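Local coordinates for protein WipB (Legionella pneumophila, PDB 5NNY) that acts as a translocated Ser/Thr phosphatase targeting the host lysosomal nutrient-sensing machinery, this chain being its phosphatase domain, at residues M265-Y269 against A270-L274; A210-G213 against L214-R218; F133-A136 against C137-K141. One frame throughout, in Å; residues are numbered along the deposited sequence.

Interaction 1 of 3, residues M265-Y269 against A270-L274; sequences MYRGY and AGEHL
A Schellman motif closes helix 262-270: the carbonyl of Arg267 receives Glu272 N and that of Gly268 receives Gly271 N, both across the turn where the chain leaves the helix. The outer bond, Glu272 N to Arg267 O, is 3.1 Å long and fairly straight (157° at the hydrogen). Inside it, Gly271 N reaches Gly268 O at 3.1 Å from well above the carbonyl plane, and also makes a weak bond to Arg267 O, which thus receives two N-H groups. Gly271 suits the turn because it takes up the positive phi (98°) that a residue with a CB reaches only against the preceding carbonyl oxygen.

Over this backbone Arg267 and Glu272 cross at about a right angle. Glu272 OE1 rests on the aliphatic part of the arginine, 3.3 Å from Arg267 CG, while the charged groups do not touch. Extended at chi2, the arginine bends at chi3 (-75°), bringing Arg267 NH2 round to a water and to 3.3 Å from Leu274 CD2. The water accepts from Arg267 NH2 at 2.8 Å, in the guanidinium plane, and donates to Glu272 OE1 and His273 O. NH1 forms salt bridges with Asp263 and Glu279. Leu274, buried like Gly268, sets CD1 4.0 Å from Gly268 CA and packs on Ala283 of helix 280-286. Paired 6-to-1 and 5-to-2 bonds around a left-handed glycine are the signature of the Schellman C-cap.

Interaction 2 of 3, residues A210-G213 against L214-R218; sequences AGIG and LNHIR
His216 folds back over the start of its own helix onto Ile212 and Gly213. Its CB sits 3.6 Å from Gly213 O, close to the point where the helix begins. Because CG is anti to the carbonyl carbon (chi1 -69°), the ring turns back toward the incoming loop. There His216 CG lies 3.6 Å from Ile212 CB, and the isoleucine's CB and CG2 both stand over one face of the imidazole, Ile212 CG2 in a CH-pi contact 3.9 Å from the ring centroid. Next along the ring, His216 ND1 accepts the N-H of Gly213 at 3.1 Å from Gly213 N; the bond is fairly straight at hydrogen (157°), though the donor is tilted 28° out of the ring plane. His216 CE1 passes 3.7 Å from Ile212 CA, and at the tip NE2 is hydrogen-bonded to the carbonyl of Arg288, so both ring nitrogens are engaged.

Gly213 is the N-cap and His216 the third residue of the helix. A side chain at that position taking the N-cap N-H resembles the N3 half of a capping box; the glycine has no side chain to supply the other half. Separately, His216 N makes a weak bond to Gly213 O. The bare glycine also lets Asn215 OD1 approach Gly213 CA to 3.4 Å, while the asparagine amide pairs with the backbone of Tyr290 and Ile294. The cap lies where the chain passes from strand 203-208 into helix 214-224: His216 and Ile212 face helix 280-286, Ile212 and Ile217 meet strand 190-198, and Leu214 and Ile217 pack against helix 233-253.

Interaction 3 of 3, residues F133-A136 against C137-K141; sequences FVEA and CELFK
Three successive i to i+4 backbone bonds, Cys137 N to Phe133 O, Glu138 N to Val134 O and Leu139 N to Glu135 O, carry alpha-helical geometry to the end of helix 128-138, and Leu139 is the first residue to leave it. This is the C-terminal turn of the helix that follows strand 121-125 in the phosphoesterase fold. The middle bond, Glu138 N to Val134 O, is 2.8 Å long, with 162° at the hydrogen.

Among the buried side chains the motif is a Cys sulfur-aromatic contact along one helical turn. Phe133 has CG anti to its backbone nitrogen (chi1 -177°), which puts CG beside the carbonyl carbon and leads the ring along the helix to the thiol of Cys137. Cys137 SG stands over one face, displaced toward the rim, 3.8 Å from the centroid of the Phe133 ring. A small, polarisable thiol suits the place, since it fits between the ring and the helix backbone. Tyr186 packs edge-to-face with the same ring, and Phe161 of helix 159-169 touches it.

Val134 and Glu138 lie side by side and point the same way. Val134 CG1 comes to 3.8 Å from Glu138 CD, so the methyl packs against the carboxylate carbon, whose rotation is fixed by bonds from OE1 to His257 ND1 and from OE2 to Ile256 N in the loop before helix 262-270. Glu135 reaches the same region with one oxygen: OE2 is bonded to Tyr260 OH in the loop and to His262 NE2 at the start of helix 262-270. Its long methylene chain serves as an apolar surface. Leu139, already leaving the helix, rests CD1 3.9 Å from Glu135 CG.

All three contacts sit at ends of helices in one phosphatase domain: interactions 1 and 3 at C-terminal ends, interaction 2 at an N-terminal one. Interactions 1 and 2 are the closest by centres, 16 Å apart with nearest atoms about 7 Å apart. Arg288 contacts both, through Gly268 O and His216, and helix 280-286 packs on both. Interaction 3 also comes within about 7 Å of interaction 1 at the nearest atoms, though their centres are 22 Å apart; Tyr260 touches both contacts, through Glu135 and Met265. Interactions 2 and 3 lie farthest apart, 27 Å between centres.

Interaction 1 of 3, residues M265-Y269 against A270-L274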
# COMPACT_ATOMS: atom_id res chain seq x y z
N MET A 265 15.95 4.39 -6.36
CA MET A 265 15.42 3.99 -5.06
C MET A 265 16.53 3.93 -4.01
O MET A 265 16.30 4.24 -2.83
CB MET A 265 14.70 2.64 -5.19
CG MET A 265 13.58 2.69 -6.22
SD MET A 265 12.39 4.00 -5.86
CE MET A 265 11.28 3.15 -4.73
N TYR A 266 17.74 3.54 -4.40
CA TYR A 266 18.85 3.61 -3.45
C TYR A 266 19.10 5.06 -3.03
O TYR A 266 19.27 5.37 -1.85
CB TYR A 266 20.13 3.03 -4.04
CG TYR A 266 20.15 1.51 -4.14
CD1 TYR A 266 20.32 0.74 -2.99
CD2 TYR A 266 20.06 0.86 -5.37
CE1 TYR A 266 20.36 -0.64 -3.05
CE2 TYR A 266 20.11 -0.54 -5.44
CZ TYR A 266 20.25 -1.28 -4.28
OH TYR A 266 20.30 -2.66 -4.33
N ARG A 267 19.15 5.96 -4.01
CA ARG A 267 19.39 7.36 -3.68
C ARG A 267 18.19 7.95 -2.95
O ARG A 267 18.35 8.81 -2.08
CB ARG A 267 19.70 8.16 -4.95
CG ARG A 267 21.10 7.89 -5.51
CD ARG A 267 21.37 8.68 -6.77
NE ARG A 267 20.68 8.14 -7.94
CZ ARG A 267 19.71 8.76 -8.60
NH1 ARG A 267 19.17 8.18 -9.66
NH2 ARG A 267 19.29 9.96 -8.23
N GLY A 268 16.99 7.48 -3.29
CA GLY A 268 15.82 7.88 -2.53
C GLY A 268 15.93 7.47 -1.07
O GLY A 268 15.75 8.28 -0.17
N TYR A 269 16.26 6.20 -0.84
CA TYR A 269 16.44 5.76 0.54
C TYR A 269 17.51 6.59 1.24
O TYR A 269 17.34 6.98 2.40
CB TYR A 269 16.82 4.27 0.58
CG TYR A 269 17.39 3.89 1.91
CD1 TYR A 269 16.59 3.84 3.03
CD2 TYR A 269 18.77 3.63 2.06
CE1 TYR A 269 17.12 3.53 4.27
CE2 TYR A 269 19.30 3.32 3.30
CZ TYR A 269 18.47 3.27 4.39
OH TYR A 269 18.97 2.96 5.63
N ALA A 270 18.62 6.88 0.54
CA ALA A 270 19.74 7.56 1.16
C ALA A 270 19.40 9.00 1.53
O ALA A 270 20.16 9.64 2.27
CB ALA A 270 20.95 7.55 0.22
N GLY A 271 18.28 9.52 1.02
CA GLY A 271 17.84 10.85 1.36
C GLY A 271 18.20 11.93 0.37
O GLY A 271 17.96 13.11 0.65
N GLU A 272 18.72 11.56 -0.80
CA GLU A 272 19.25 12.50 -1.77
C GLU A 272 18.13 13.20 -2.53
O GLU A 272 16.97 12.81 -2.46
CB GLU A 272 20.15 11.78 -2.78
CG GLU A 272 21.31 11.12 -2.12
CD GLU A 272 22.21 10.44 -3.11
OE1 GLU A 272 22.15 10.76 -4.31
OE2 GLU A 272 22.97 9.57 -2.66
N HIS A 273 18.52 14.26 -3.24
CA HIS A 273 17.66 14.90 -4.23
C HIS A 273 17.38 13.96 -5.40
O HIS A 273 18.23 13.19 -5.83
CB HIS A 273 18.32 16.16 -4.78
CG HIS A 273 18.67 17.18 -3.74
ND1 HIS A 273 19.48 18.26 -4.00
CD2 HIS A 273 18.31 17.28 -2.44
CE1 HIS A 273 19.61 18.98 -2.91
NE2 HIS A 273 18.92 18.41 -1.94
N LEU A 274 16.17 14.07 -5.94
CA LEU A 274 15.77 13.33 -7.14
C LEU A 274 15.19 14.34 -8.14
O LEU A 274 13.99 14.35 -8.41
CB LEU A 274 14.77 12.23 -6.81
CG LEU A 274 15.34 11.20 -5.83
CD1 LEU A 274 14.24 10.25 -5.38
CD2 LEU A 274 16.50 10.43 -6.46
O HOH W 1 20.53 11.77 -6.45

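Interaction 2 of 3, residues A210-G213 against L214-R218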
# COMPACT_ATOMS: atom_id res chain seq x y z
N ALA A 210 4.19 10.38 1.22
CA ALA A 210 5.30 11.16 1.75
C ALA A 210 5.11 12.62 1.37
O ALA A 210 4.24 12.97 0.58
CB ALA A 210 6.65 10.65 1.22
N GLY A 211 5.97 13.48 1.92
CA GLY A 211 5.81 14.92 1.71
C GLY A 211 6.17 15.34 0.29
O GLY A 211 7.30 15.11 -0.18
N ILE A 212 5.23 15.98 -0.40
CA ILE A 212 5.42 16.49 -1.74
C ILE A 212 4.88 17.91 -1.81
O ILE A 212 4.32 18.44 -0.85
CB ILE A 212 4.72 15.63 -2.80
CG1 ILE A 212 3.21 15.64 -2.51
CG2 ILE A 212 5.30 14.19 -2.79
CD1 ILE A 212 2.35 15.14 -3.66
N GLY A 213 5.03 18.52 -2.99
CA GLY A 213 4.45 19.82 -3.24
C GLY A 213 3.78 19.83 -4.59
O GLY A 213 3.72 18.80 -5.26
N LEU A 214 3.29 21.00 -5.01
CA LEU A 214 2.78 21.15 -6.37
C LEU A 214 3.84 20.83 -7.42
O LEU A 214 3.49 20.44 -8.54
CB LEU A 214 2.24 22.57 -6.58
CG LEU A 214 1.07 23.01 -5.71
CD1 LEU A 214 0.77 24.51 -5.92
CD2 LEU A 214 -0.17 22.19 -6.03
N ASN A 215 5.12 21.01 -7.10
CA ASN A 215 6.17 20.73 -8.07
C ASN A 215 6.19 19.24 -8.42
O ASN A 215 6.44 18.88 -9.58
CB ASN A 215 7.53 21.18 -7.54
CG ASN A 215 7.78 20.74 -6.10
OD1 ASN A 215 6.95 20.98 -5.22
ND2 ASN A 215 8.92 20.08 -5.87
N HIS A 216 5.94 18.37 -7.44
CA HIS A 216 5.88 16.94 -7.73
C HIS A 216 4.71 16.61 -8.65
O HIS A 216 4.84 15.78 -9.56
CB HIS A 216 5.75 16.13 -6.43
CG HIS A 216 6.96 16.15 -5.57
ND1 HIS A 216 7.20 17.14 -4.63
CD2 HIS A 216 8.02 15.31 -5.50
CE1 HIS A 216 8.34 16.90 -4.02
NE2 HIS A 216 8.86 15.79 -4.52
N ILE A 217 3.55 17.22 -8.40
CA ILE A 217 2.38 16.95 -9.23
C ILE A 217 2.63 17.41 -10.66
O ILE A 217 2.27 16.72 -11.62
CB ILE A 217 1.14 17.61 -8.60
CG1 ILE A 217 0.98 17.11 -7.17
CG2 ILE A 217 -0.12 17.35 -9.43
CD1 ILE A 217 -0.11 17.83 -6.39
N ARG A 218 3.28 18.56 -10.82
CA ARG A 218 3.65 19.01 -12.15
C ARG A 218 4.61 18.04 -12.82
O ARG A 218 4.48 17.75 -14.02
CB ARG A 218 4.26 20.42 -12.07
CG ARG A 218 4.61 21.03 -13.42
CD ARG A 218 5.37 22.35 -13.26
NE ARG A 218 4.53 23.38 -12.67
CZ ARG A 218 3.78 24.21 -13.38
NH1 ARG A 218 3.77 24.13 -14.70
NH2 ARG A 218 3.03 25.12 -12.77

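Interaction 3 of 3, residues F133-A136 against C137-K141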
# COMPACT_ATOMS: atom_id res chain seq x y z
N PHE A 133 6.11 -4.93 -3.32
CA PHE A 133 5.10 -5.95 -3.63
C PHE A 133 4.66 -5.87 -5.09
O PHE A 133 4.53 -6.90 -5.77
CB PHE A 133 3.91 -5.81 -2.67
CG PHE A 133 2.84 -6.86 -2.87
CD1 PHE A 133 3.07 -8.17 -2.49
CD2 PHE A 133 1.63 -6.53 -3.46
CE1 PHE A 133 2.09 -9.15 -2.67
CE2 PHE A 133 0.62 -7.48 -3.63
CZ PHE A 133 0.87 -8.81 -3.24
N VAL A 134 4.44 -4.65 -5.59
CA VAL A 134 4.09 -4.44 -6.99
C VAL A 134 5.14 -5.08 -7.89
O VAL A 134 4.82 -5.80 -8.84
CB VAL A 134 3.95 -2.93 -7.27
CG1 VAL A 134 3.91 -2.70 -8.78
CG2 VAL A 134 2.71 -2.37 -6.58
N GLU A 135 6.40 -4.76 -7.64
CA GLU A 135 7.47 -5.23 -8.52
C GLU A 135 7.57 -6.74 -8.49
O GLU A 135 7.68 -7.38 -9.54
CB GLU A 135 8.80 -4.60 -8.10
CG GLU A 135 9.92 -4.81 -9.15
CD GLU A 135 11.27 -4.35 -8.63
OE1 GLU A 135 11.93 -5.14 -7.92
OE2 GLU A 135 11.64 -3.19 -8.93
N ALA A 136 7.54 -7.32 -7.29
CA ALA A 136 7.55 -8.77 -7.14
C ALA A 136 6.44 -9.42 -7.96
O ALA A 136 6.67 -10.42 -8.65
CB ALA A 136 7.40 -9.15 -5.67
N CYS A 137 5.23 -8.87 -7.89
CA CYS A 137 4.11 -9.47 -8.61
C CYS A 137 4.23 -9.25 -10.11
O CYS A 137 3.95 -10.17 -10.89
CB CYS A 137 2.79 -8.91 -8.09
SG CYS A 137 2.39 -9.47 -6.42
N GLU A 138 4.63 -8.05 -10.52
CA GLU A 138 4.75 -7.76 -11.95
C GLU A 138 5.86 -8.57 -12.63
O GLU A 138 5.76 -8.88 -13.82
CB GLU A 138 5.02 -6.26 -12.17
CG GLU A 138 3.86 -5.34 -11.88
CD GLU A 138 4.15 -3.93 -12.34
OE1 GLU A 138 5.35 -3.59 -12.50
OE2 GLU A 138 3.19 -3.17 -12.55
N LEU A 139 6.93 -8.90 -11.90
CA LEU A 139 8.04 -9.63 -12.49
C LEU A 139 8.01 -11.12 -12.14
O LEU A 139 9.03 -11.80 -12.27
CB LEU A 139 9.38 -9.01 -12.06
CG LEU A 139 9.56 -7.55 -12.48
CD1 LEU A 139 10.95 -7.04 -12.13
CD2 LEU A 139 9.28 -7.36 -13.96
N PHE A 140 6.85 -11.63 -11.74
CA PHE A 140 6.73 -13.02 -11.32
C PHE A 140 7.28 -13.97 -12.39
O PHE A 140 8.11 -14.85 -12.10
CB PHE A 140 5.27 -13.31 -11.00
CG PHE A 140 5.00 -14.73 -10.58
CD1 PHE A 140 5.34 -15.17 -9.30
CD2 PHE A 140 4.34 -15.61 -11.44
CE1 PHE A 140 5.05 -16.48 -8.91
CE2 PHE A 140 4.05 -16.90 -11.05
CZ PHE A 140 4.41 -17.35 -9.79
N LYS A 141 6.84 -13.79 -13.63
CA LYS A 141 7.27 -14.70 -14.70
C LYS A 141 8.74 -14.49 -15.04
O LYS A 141 9.48 -15.46 -15.24
CB LYS A 141 6.42 -14.50 -15.94
CG LYS A 141 5.37 -15.58 -16.17
CD LYS A 141 4.65 -15.39 -17.51
CE LYS A 141 5.38 -16.09 -18.65
NZ LYS A 141 4.69 -15.86 -19.96